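Hypothetical bacterial 6-phosphogluconolactonase (Bacteroides fragilis, PDB 3SCY) probably hydrolyses 6-phosphogluconolactone to 6-phosphogluconate and is folded as a seven-bladed beta-propeller. Local coordinates at residues A[109-114]-A[122-127]; A[270-275]-A[286-291]; A[145-150]-A[175-180]; A[302-307]-A[329-334]. All blocks are in the same frame, centred on the assembly; numbering follows the deposited sequence. Where two conformers were deposited one is given.

Contact 1. Residues A[109-114]-A[122-127]; sequences GKNIVT and ITVFPI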
# COMPACT_ATOMS: atom_id res chain seq x y z
N GLY A 109 -9.00 -10.47 -8.03
CA GLY A 109 -9.08 -11.93 -8.15
C GLY A 109 -9.05 -12.42 -9.58
O GLY A 109 -8.79 -13.61 -9.84
N LYS A 110 -9.35 -11.51 -10.54
CA LYS A 110 -9.33 -11.82 -11.97
C LYS A 110 -8.16 -11.15 -12.68
O LYS A 110 -7.71 -11.63 -13.70
CB LYS A 110 -10.64 -11.40 -12.65
CG LYS A 110 -11.86 -12.16 -12.14
CD LYS A 110 -13.13 -11.64 -12.79
CE LYS A 110 -14.34 -12.47 -12.41
NZ LYS A 110 -14.71 -12.28 -10.98
N ASN A 111 -7.68 -10.03 -12.15
CA ASN A 111 -6.58 -9.27 -12.69
C ASN A 111 -5.75 -8.69 -11.59
O ASN A 111 -6.28 -8.39 -10.51
CB ASN A 111 -7.11 -8.08 -13.53
CG ASN A 111 -7.92 -8.54 -14.71
OD1 ASN A 111 -7.37 -8.90 -15.74
ND2 ASN A 111 -9.26 -8.56 -14.57
N ILE A 112 -4.49 -8.46 -11.89
CA ILE A 112 -3.53 -7.72 -11.06
C ILE A 112 -3.29 -6.40 -11.76
O ILE A 112 -3.13 -6.41 -13.00
CB ILE A 112 -2.18 -8.50 -10.91
CG1 ILE A 112 -2.33 -9.77 -10.06
CG2 ILE A 112 -1.01 -7.57 -10.40
CD1 ILE A 112 -2.60 -9.56 -8.54
N VAL A 113 -3.21 -5.29 -10.99
CA VAL A 113 -2.88 -4.00 -11.58
C VAL A 113 -1.67 -3.44 -10.83
O VAL A 113 -1.67 -3.50 -9.61
CB VAL A 113 -4.06 -2.98 -11.56
CG1 VAL A 113 -3.69 -1.70 -12.29
CG2 VAL A 113 -5.33 -3.57 -12.15
N THR A 114 -0.65 -2.94 -11.53
CA THR A 114 0.50 -2.29 -10.91
C THR A 114 0.48 -0.78 -11.12
O THR A 114 0.04 -0.30 -12.17
CB THR A 114 1.84 -2.83 -11.44
OG1 THR A 114 1.99 -2.51 -12.83
CG2 THR A 114 2.00 -4.31 -11.23
N ILE A 122 0.33 2.31 -15.62
CA ILE A 122 -0.23 1.21 -14.86
C ILE A 122 -0.32 0.01 -15.80
O ILE A 122 -0.54 0.16 -17.01
CB ILE A 122 -1.58 1.51 -14.16
CG1 ILE A 122 -2.70 1.83 -15.19
CG2 ILE A 122 -1.41 2.62 -13.12
CD1 ILE A 122 -4.10 1.98 -14.53
N THR A 123 -0.06 -1.17 -15.25
CA THR A 123 -0.09 -2.40 -16.05
C THR A 123 -1.14 -3.36 -15.50
O THR A 123 -1.23 -3.55 -14.28
CB THR A 123 1.32 -3.07 -16.08
OG1 THR A 123 2.26 -2.13 -16.56
CG2 THR A 123 1.35 -4.30 -17.01
N VAL A 124 -1.91 -3.99 -16.39
CA VAL A 124 -2.93 -4.96 -16.04
C VAL A 124 -2.45 -6.34 -16.46
O VAL A 124 -2.01 -6.49 -17.61
CB VAL A 124 -4.29 -4.62 -16.75
CG1 VAL A 124 -5.37 -5.65 -16.43
CG2 VAL A 124 -4.76 -3.22 -16.38
N PHE A 125 -2.57 -7.33 -15.55
CA PHE A 125 -2.27 -8.73 -15.86
C PHE A 125 -3.46 -9.59 -15.53
O PHE A 125 -3.87 -9.60 -14.37
CB PHE A 125 -1.06 -9.26 -15.04
CG PHE A 125 0.23 -8.51 -15.12
CD1 PHE A 125 0.46 -7.42 -14.29
CD2 PHE A 125 1.25 -8.92 -15.97
CE1 PHE A 125 1.68 -6.74 -14.32
CE2 PHE A 125 2.44 -8.22 -16.04
CZ PHE A 125 2.66 -7.13 -15.21
N PRO A 126 -3.98 -10.40 -16.48
CA PRO A 126 -5.02 -11.37 -16.10
C PRO A 126 -4.40 -12.45 -15.21
O PRO A 126 -3.22 -12.80 -15.39
CB PRO A 126 -5.47 -11.98 -17.44
CG PRO A 126 -4.88 -11.07 -18.52
CD PRO A 126 -3.61 -10.52 -17.90
N ILE A 127 -5.18 -12.99 -14.30
CA ILE A 127 -4.73 -14.09 -13.43
C ILE A 127 -5.26 -15.38 -14.04
O ILE A 127 -6.46 -15.48 -14.33
CB ILE A 127 -5.21 -13.92 -11.98
CG1 ILE A 127 -4.63 -12.63 -11.35
CG2 ILE A 127 -4.78 -15.15 -11.14
CD1 ILE A 127 -5.26 -12.21 -10.02
O HOH W 1 -8.62 -13.90 -14.86
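I127, T114 and I112 bury the most surface where 109-114 and 122-127 pair as the two middle strands of one propeller blade, an antiparallel beta hairpin in a four-stranded sheet. I127 comes in from the end of strand 121-126: its CD1 lies 3.8 Å from I112 CG1 and equally near G109 O, so the tip lies against I112 and the carbonyl of G109. Its amide donates to K110 O at 2.9 Å from well above the carbonyl plane (44° out), and a water donates to both K110 O and I127 O. In the hydrogen-bonded pair I112-F125 each amide donates to the other residue's carbonyl, and I112 CG2 stands beside F125 CD1; strand 102-107 covers the same face through L105 and T107. T114 pairs with T123, their side chains side by side and pointing the same way. With CG2 of T114 anti to its carbonyl carbon, that methyl meets the rim of the F125 ring at CE1, 3.9 Å away. T114 OG1 bonds N116 and T123 OG1 bonds T97 O, giving both buried hydroxyls partners outside the pair. The other face carries N111, V113, V124 and P126; N111 ND2 is tied to A188 O. T123 N donates to T114 O at 3.2 Å and reaches T114 OG1 only weakly, at 3.4 Å and 135°.

Contact 2. Residues A[270-275]-A[286-291]; sequences GKYLYA and IFKVDE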
# COMPACT_ATOMS: atom_id res chain seq x y z
N GLY A 270 -12.26 2.55 12.82
CA GLY A 270 -12.44 3.79 12.06
C GLY A 270 -12.31 5.07 12.86
O GLY A 270 -12.55 6.16 12.33
N LYS A 271 -11.92 4.96 14.13
CA LYS A 271 -11.83 6.12 15.02
C LYS A 271 -10.54 6.94 14.86
O LYS A 271 -10.55 8.13 15.21
CB LYS A 271 -11.97 5.68 16.48
CG LYS A 271 -13.41 5.37 16.86
CD LYS A 271 -13.57 5.23 18.37
CE LYS A 271 -14.99 4.90 18.76
NZ LYS A 271 -15.14 4.82 20.24
N TYR A 272 -9.46 6.34 14.33
CA TYR A 272 -8.21 7.06 14.18
C TYR A 272 -7.59 6.79 12.87
O TYR A 272 -7.78 5.71 12.30
CB TYR A 272 -7.19 6.68 15.30
CG TYR A 272 -7.65 7.15 16.66
CD1 TYR A 272 -7.41 8.45 17.09
CD2 TYR A 272 -8.39 6.31 17.48
CE1 TYR A 272 -7.92 8.92 18.30
CE2 TYR A 272 -8.91 6.76 18.69
CZ TYR A 272 -8.65 8.06 19.10
OH TYR A 272 -9.18 8.51 20.29
N LEU A 273 -6.89 7.80 12.35
CA LEU A 273 -6.14 7.74 11.11
C LEU A 273 -4.66 7.97 11.44
O LEU A 273 -4.32 8.87 12.22
CB LEU A 273 -6.65 8.78 10.11
CG LEU A 273 -5.97 8.71 8.72
CD1 LEU A 273 -6.96 8.83 7.63
CD2 LEU A 273 -4.85 9.74 8.57
N TYR A 274 -3.79 7.22 10.77
CA TYR A 274 -2.35 7.32 10.97
C TYR A 274 -1.67 7.58 9.64
O TYR A 274 -2.05 6.99 8.63
CB TYR A 274 -1.81 6.00 11.58
CG TYR A 274 -2.42 5.71 12.93
CD1 TYR A 274 -3.64 5.06 13.05
CD2 TYR A 274 -1.76 6.09 14.10
CE1 TYR A 274 -4.24 4.85 14.29
CE2 TYR A 274 -2.31 5.82 15.36
CZ TYR A 274 -3.56 5.23 15.44
OH TYR A 274 -4.11 5.01 16.69
N ALA A 275 -0.64 8.44 9.65
CA ALA A 275 0.09 8.74 8.44
C ALA A 275 1.56 8.86 8.76
O ALA A 275 1.90 9.49 9.76
CB ALA A 275 -0.43 10.03 7.80
N ILE A 286 -0.93 11.00 14.22
CA ILE A 286 -2.16 10.36 14.67
C ILE A 286 -3.29 11.37 14.67
O ILE A 286 -3.19 12.43 15.30
CB ILE A 286 -1.96 9.77 16.09
CG1 ILE A 286 -0.63 8.95 16.18
CG2 ILE A 286 -3.23 8.98 16.53
CD1 ILE A 286 -0.23 8.51 17.63
N PHE A 287 -4.37 11.00 13.99
CA PHE A 287 -5.57 11.85 13.87
C PHE A 287 -6.79 11.14 14.37
O PHE A 287 -6.98 9.94 14.13
CB PHE A 287 -5.82 12.26 12.43
CG PHE A 287 -4.70 13.02 11.77
CD1 PHE A 287 -3.66 12.34 11.15
CD2 PHE A 287 -4.70 14.41 11.74
CE1 PHE A 287 -2.62 13.04 10.52
CE2 PHE A 287 -3.67 15.11 11.09
CZ PHE A 287 -2.65 14.42 10.46
N LYS A 288 -7.65 11.90 15.04
CA LYS A 288 -8.96 11.42 15.47
C LYS A 288 -9.93 11.69 14.36
O LYS A 288 -9.92 12.78 13.80
CB LYS A 288 -9.41 12.15 16.76
CG LYS A 288 -10.71 11.62 17.32
CD LYS A 288 -11.11 12.32 18.65
CE LYS A 288 -11.69 11.33 19.63
NZ LYS A 288 -12.86 10.59 19.07
N VAL A 289 -10.72 10.68 13.97
CA VAL A 289 -11.69 10.81 12.91
C VAL A 289 -13.05 11.15 13.51
O VAL A 289 -13.51 10.48 14.43
CB VAL A 289 -11.77 9.50 12.08
CG1 VAL A 289 -12.82 9.60 10.98
CG2 VAL A 289 -10.40 9.14 11.48
N ASP A 290 -13.70 12.17 12.95
CA ASP A 290 -15.08 12.48 13.33
C ASP A 290 -15.91 11.51 12.50
O ASP A 290 -15.89 11.58 11.27
CB ASP A 290 -15.40 13.96 13.05
CG ASP A 290 -16.81 14.37 13.46
OD1 ASP A 290 -17.77 13.94 12.78
OD2 ASP A 290 -16.95 15.14 14.42
N GLU A 291 -16.51 10.50 13.16
CA GLU A 291 -17.25 9.41 12.51
C GLU A 291 -18.40 9.87 11.61
O GLU A 291 -18.75 9.14 10.67
CB GLU A 291 -17.79 8.42 13.56
O HOH W 2 -12.88 9.12 16.56
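Three rings, Y272, Y274 and F287, shape the packing of 270-275 against 286-291. At the edge of the F287 ring, in its plane, sits L273 O, 3.7 Å from F287 CD1; the same ring atom touches L273 CD2, the two side chains lying side by side and pointing the same way. The Y274 ring meets I286 obliquely: Y274 CE2 comes to 3.5 Å from I286 CG2 and nearly as close to CG1, so both branches of the isoleucine bear on one side of the ring. Y272 also takes its neighbours obliquely, with F287 O 3.3 Å from Y272 CD1 and the K288 backbone and CB near Y272 CD1 and CE1; K288 CE then approaches Y272 OH at 3.8 Å. Both tyrosine hydroxyls bond partners outside the pair, Y272 to A338 O and Y274 to G340 O and R335.

The backbones form an antiparallel beta hairpin within a propeller blade, L273 and F287 exchanging two hydrogen bonds. Beyond them V289 N donates almost straight (176°) to K271 O, and V289 CB rests 3.4 Å from G270 O. CG2 of V289, anti to its carbonyl carbon, lies 4.0 Å from L273 CB, with Y226 and L266 of strands 224-229 and 261-266 nearby. One water donates to K271 O and V289 O and accepts from K288 NZ. Aromatic and aliphatic groups thus fill the buried part of the hairpin, while at its exposed end a solvent molecule links an ammonium group to two backbone carbonyls.

Contact 3. Residues A[145-150]-A[175-180]; sequences SGPDKE and GTDQIH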
# COMPACT_ATOMS: atom_id res chain seq x y z
N SER A 145 2.95 16.79 -15.92
CA SER A 145 3.98 17.15 -14.95
C SER A 145 3.37 18.02 -13.87
O SER A 145 2.19 18.39 -13.94
CB SER A 145 5.14 17.88 -15.64
OG SER A 145 4.67 19.03 -16.32
N GLY A 146 4.17 18.33 -12.87
CA GLY A 146 3.76 19.17 -11.75
C GLY A 146 4.82 20.21 -11.47
O GLY A 146 5.84 20.26 -12.17
N PRO A 147 4.62 21.04 -10.44
CA PRO A 147 5.58 22.14 -10.18
C PRO A 147 6.92 21.74 -9.56
O PRO A 147 7.89 22.46 -9.79
CB PRO A 147 4.82 23.06 -9.23
CG PRO A 147 3.81 22.19 -8.57
CD PRO A 147 3.43 21.14 -9.56
N ASP A 148 6.98 20.65 -8.74
CA ASP A 148 8.26 20.26 -8.11
C ASP A 148 9.28 19.93 -9.20
O ASP A 148 9.05 19.03 -10.01
CB ASP A 148 8.09 19.08 -7.13
CG ASP A 148 9.30 18.83 -6.25
OD1 ASP A 148 10.37 18.43 -6.79
OD2 ASP A 148 9.18 19.00 -5.02
N LYS A 149 10.36 20.74 -9.26
CA LYS A 149 11.37 20.65 -10.31
C LYS A 149 12.09 19.30 -10.41
O LYS A 149 12.47 18.93 -11.51
CB LYS A 149 12.42 21.77 -10.17
CG LYS A 149 12.19 22.91 -11.16
CD LYS A 149 13.31 23.95 -11.12
CE LYS A 149 14.41 23.67 -12.12
NZ LYS A 149 15.54 24.63 -11.99
N GLU A 150 12.30 18.59 -9.29
CA GLU A 150 13.00 17.30 -9.30
C GLU A 150 12.05 16.11 -9.18
O GLU A 150 12.39 15.02 -9.66
CB GLU A 150 14.02 17.24 -8.15
CG GLU A 150 15.41 17.70 -8.54
CD GLU A 150 15.59 19.18 -8.85
OE1 GLU A 150 16.13 19.50 -9.94
OE2 GLU A 150 15.19 20.02 -8.01
N GLY A 175 3.42 12.53 -9.78
CA GLY A 175 4.00 13.49 -10.70
C GLY A 175 3.10 14.57 -11.24
O GLY A 175 3.59 15.64 -11.62
N THR A 176 1.78 14.30 -11.33
CA THR A 176 0.89 15.29 -11.93
C THR A 176 -0.18 15.81 -10.97
O THR A 176 -1.07 16.53 -11.41
CB THR A 176 0.23 14.73 -13.20
OG1 THR A 176 -0.70 13.72 -12.84
CG2 THR A 176 1.25 14.19 -14.20
N ASP A 177 -0.11 15.44 -9.66
CA ASP A 177 -1.09 15.90 -8.65
C ASP A 177 -2.52 15.48 -9.03
O ASP A 177 -3.46 16.25 -8.85
CB ASP A 177 -0.99 17.43 -8.44
CG ASP A 177 0.33 17.80 -7.80
OD1 ASP A 177 0.71 17.14 -6.81
OD2 ASP A 177 0.98 18.74 -8.30
N GLN A 178 -2.68 14.27 -9.54
CA GLN A 178 -3.98 13.76 -9.94
C GLN A 178 -4.22 12.37 -9.43
O GLN A 178 -3.28 11.62 -9.19
CB GLN A 178 -4.11 13.74 -11.48
CG GLN A 178 -4.19 15.12 -12.12
CD GLN A 178 -4.21 15.01 -13.63
OE1 GLN A 178 -3.25 14.55 -14.26
NE2 GLN A 178 -5.28 15.47 -14.23
N ILE A 179 -5.49 12.02 -9.28
CA ILE A 179 -5.98 10.68 -9.03
C ILE A 179 -6.75 10.33 -10.31
O ILE A 179 -7.82 10.89 -10.56
CB ILE A 179 -6.84 10.55 -7.76
CG1 ILE A 179 -6.05 11.01 -6.51
CG2 ILE A 179 -7.32 9.09 -7.61
CD1 ILE A 179 -6.95 11.32 -5.26
N HIS A 180 -6.17 9.44 -11.13
CA HIS A 180 -6.79 8.99 -12.39
C HIS A 180 -7.93 8.01 -12.09
O HIS A 180 -7.82 7.21 -11.16
CB HIS A 180 -5.74 8.36 -13.30
CG HIS A 180 -4.61 9.29 -13.61
ND1 HIS A 180 -4.74 10.29 -14.58
CD2 HIS A 180 -3.37 9.34 -13.08
CE1 HIS A 180 -3.58 10.92 -14.58
NE2 HIS A 180 -2.72 10.39 -13.71
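G146 and G175 make the closest approach between 145-150 and 175-180: G146 N stands 3.0 Å from G175 O, but at an angle too poor for a hydrogen bond. The carbonyl carbon of S145 is also near that oxygen, at 3.3 Å. Beside them T176 CG2, anti to its own carbonyl carbon, lies 3.6 Å from S145 N, a methyl set against the backbone. P147 and D177 meet tip to tip, ring atom CD of P147 3.7 Å from D177 OD2. G146, with no CB, brings its backbone right up to G175 O.

The contact sets the connection between strands 138-141 and 157-162 against the hairpin turn joining strands 168-173 and 178-184, the two central strands of the next propeller blade. In that turn D177 and Q178 both face D173, a G1 beta bulge, with D177 at positive phi (59°).

Further out, both carboxylate oxygens of D177 are gripped by backbone amides, OD2 by G210 N and OD1 by G212 N, which fixes the group that P147 meets. T176 OG1 bonds D173, as does H180 NE2, and the H180 ring stacks with F142. Along the connection, D148 OD1 accepts from E150 N at 3.2 Å, an Asx turn, and also from R151 N; Q152 OE1 takes the amide of D148.

Contact 4. Residues A[302-307]-A[329-334]; sequences QLTGIH and VIQIFE. With NA (sodium ion), chain E.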
# COMPACT_ATOMS: atom_id res chain seq x y z
N GLN A 302 4.12 9.92 16.93
CA GLN A 302 5.03 8.90 17.44
C GLN A 302 6.28 8.83 16.59
O GLN A 302 6.20 8.47 15.42
CB GLN A 302 4.32 7.53 17.47
CG GLN A 302 5.27 6.38 17.85
CD GLN A 302 5.75 6.44 19.27
OE1 GLN A 302 4.97 6.35 20.21
NE2 GLN A 302 7.04 6.61 19.47
N LEU A 303 7.42 9.13 17.19
CA LEU A 303 8.69 9.02 16.48
C LEU A 303 9.03 7.56 16.31
O LEU A 303 8.81 6.76 17.21
CB LEU A 303 9.80 9.75 17.24
CG LEU A 303 9.69 11.28 17.24
CD1 LEU A 303 10.68 11.89 18.22
CD2 LEU A 303 9.98 11.86 15.84
N THR A 304 9.56 7.21 15.14
CA THR A 304 9.89 5.81 14.87
C THR A 304 11.34 5.68 14.48
O THR A 304 12.07 6.67 14.43
CB THR A 304 9.01 5.30 13.69
OG1 THR A 304 9.27 6.08 12.53
CG2 THR A 304 7.51 5.30 13.99
N GLY A 305 11.70 4.46 14.11
CA GLY A 305 12.98 4.19 13.45
C GLY A 305 13.00 4.92 12.11
O GLY A 305 11.98 5.48 11.67
N ILE A 306 14.14 4.92 11.46
CA ILE A 306 14.32 5.72 10.25
C ILE A 306 13.73 5.11 9.01
O ILE A 306 13.96 3.94 8.70
CB ILE A 306 15.82 6.07 10.02
CG1 ILE A 306 16.46 6.65 11.31
CG2 ILE A 306 16.00 7.02 8.81
CD1 ILE A 306 15.76 7.90 11.96
N HIS A 307 13.03 5.97 8.27
CA HIS A 307 12.41 5.71 6.98
C HIS A 307 11.20 4.75 7.08
O HIS A 307 11.19 3.69 6.44
CB HIS A 307 13.44 5.23 5.95
CG HIS A 307 13.06 5.55 4.53
ND1 HIS A 307 13.45 6.74 3.93
CD2 HIS A 307 12.30 4.85 3.65
CE1 HIS A 307 12.97 6.70 2.70
NE2 HIS A 307 12.26 5.58 2.49
N VAL A 329 14.55 -2.64 10.74
CA VAL A 329 13.69 -3.20 11.79
C VAL A 329 12.22 -2.97 11.49
O VAL A 329 11.87 -2.04 10.77
CB VAL A 329 13.97 -2.64 13.23
CG1 VAL A 329 15.32 -3.08 13.78
CG2 VAL A 329 13.79 -1.12 13.30
N ILE A 330 11.37 -3.81 12.09
CA ILE A 330 9.93 -3.65 12.12
C ILE A 330 9.64 -3.32 13.58
O ILE A 330 9.87 -4.18 14.44
CB ILE A 330 9.11 -4.84 11.61
CG1 ILE A 330 9.40 -5.06 10.14
CG2 ILE A 330 7.59 -4.57 11.84
CD1 ILE A 330 9.10 -6.55 9.69
N GLN A 331 9.24 -2.08 13.88
CA GLN A 331 8.95 -1.67 15.26
C GLN A 331 7.51 -1.98 15.60
O GLN A 331 6.62 -1.75 14.76
CB GLN A 331 9.17 -0.18 15.40
CG GLN A 331 10.57 0.25 15.67
CD GLN A 331 10.51 1.73 15.94
OE1 GLN A 331 10.02 2.50 15.11
NE2 GLN A 331 10.91 2.15 17.12
N ILE A 332 7.27 -2.46 16.83
CA ILE A 332 5.93 -2.84 17.23
C ILE A 332 5.39 -1.85 18.26
O ILE A 332 5.99 -1.70 19.33
CB ILE A 332 5.89 -4.30 17.79
CG1 ILE A 332 6.81 -5.30 17.03
CG2 ILE A 332 4.45 -4.81 17.97
CD1 ILE A 332 6.51 -5.48 15.50
N PHE A 333 4.25 -1.21 17.96
CA PHE A 333 3.60 -0.27 18.87
C PHE A 333 2.25 -0.77 19.33
O PHE A 333 1.46 -1.27 18.53
CB PHE A 333 3.41 1.13 18.24
CG PHE A 333 4.70 1.81 17.87
CD1 PHE A 333 5.27 1.61 16.61
CD2 PHE A 333 5.33 2.67 18.76
CE1 PHE A 333 6.49 2.21 16.29
CE2 PHE A 333 6.56 3.25 18.44
CZ PHE A 333 7.11 3.06 17.20
N GLU A 334 1.98 -0.67 20.62
CA GLU A 334 0.67 -0.99 21.13
C GLU A 334 -0.20 0.26 21.01
O GLU A 334 0.28 1.35 21.30
CB GLU A 334 0.76 -1.49 22.59
CG GLU A 334 -0.59 -1.95 23.11
CD GLU A 334 -0.62 -2.66 24.45
OE1 GLU A 334 0.47 -2.96 25.00
OE2 GLU A 334 -1.74 -2.94 24.93
NA NA E . 3.83 7.37 21.83
O HOH W 3 10.85 5.10 18.08
O HOH W 4 5.27 7.06 23.56
O HOH W 5 4.94 9.61 21.19
O HOH W 6 2.13 8.62 23.43
O HOH W 7 1.80 8.45 20.51
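Van der Waals packing joins Q302 and T304 to the ring of F333. Q302 lays the end of its chain obliquely against F333 CE2, with Q302 CG and CD each 3.4 Å away and the amide plane 33° from the ring plane. Its chain bends at chi2 (68°), which brings CD to that ring atom. T304 CG2 reaches F333 CZ at 3.9 Å, and the T304 and F333 side chains cross at about a right angle.

The direct hydrogen bond across the contact runs from G305 N to Q331 OE1, 2.8 Å, arriving well above the plane of the side-chain carbonyl. T304 CB sits near the same oxygen. Q331 NE2 donates to a water that itself donates to L303 O, a second, indirect link. Within 302-307, Q302 NE2 gives L303 O a nearly straight bond in its amide plane, and T304 OG1 bonds G305 O.

Metal coordination uses the remaining end of the Q302 amide: OE1 binds the sodium ion at 2.2 Å. Four waters and L342 O complete a six-membered set of ligands. Strand 296-303 is thereby linked, through the ion, to strand 342-350 of the following blade of the beta-propeller.

The Q302 amide is thus held at both polar atoms, by the cation and by L303 O, while CG and CD pack on F333 CE2. The sodium would be expected to polarise the C=O and probably strengthen the NE2 donor.

How the contacts relate
Contacts 1 and 2 are the same kind of pairing in different blades, on opposite sides of the chain's centre. Contact 1 is buried, with isoleucines, valines and threonines round one phenylalanine, whereas contact 2 is only partly buried and adds tyrosines and an exposed lysine. Contacts 3 and 4 cover far less surface. Contact 3, partly buried, sets an inter-blade connection against the next blade's hairpin turn, without a hydrogen bond between its segments; contact 4, at the surface, sets the end of one blade's last strand and the loop after it against the following blade, through amides, water and a sodium ion. Contacts 2 and 4 both reach one sheet, through neighbouring strands 283-289 and 296-303.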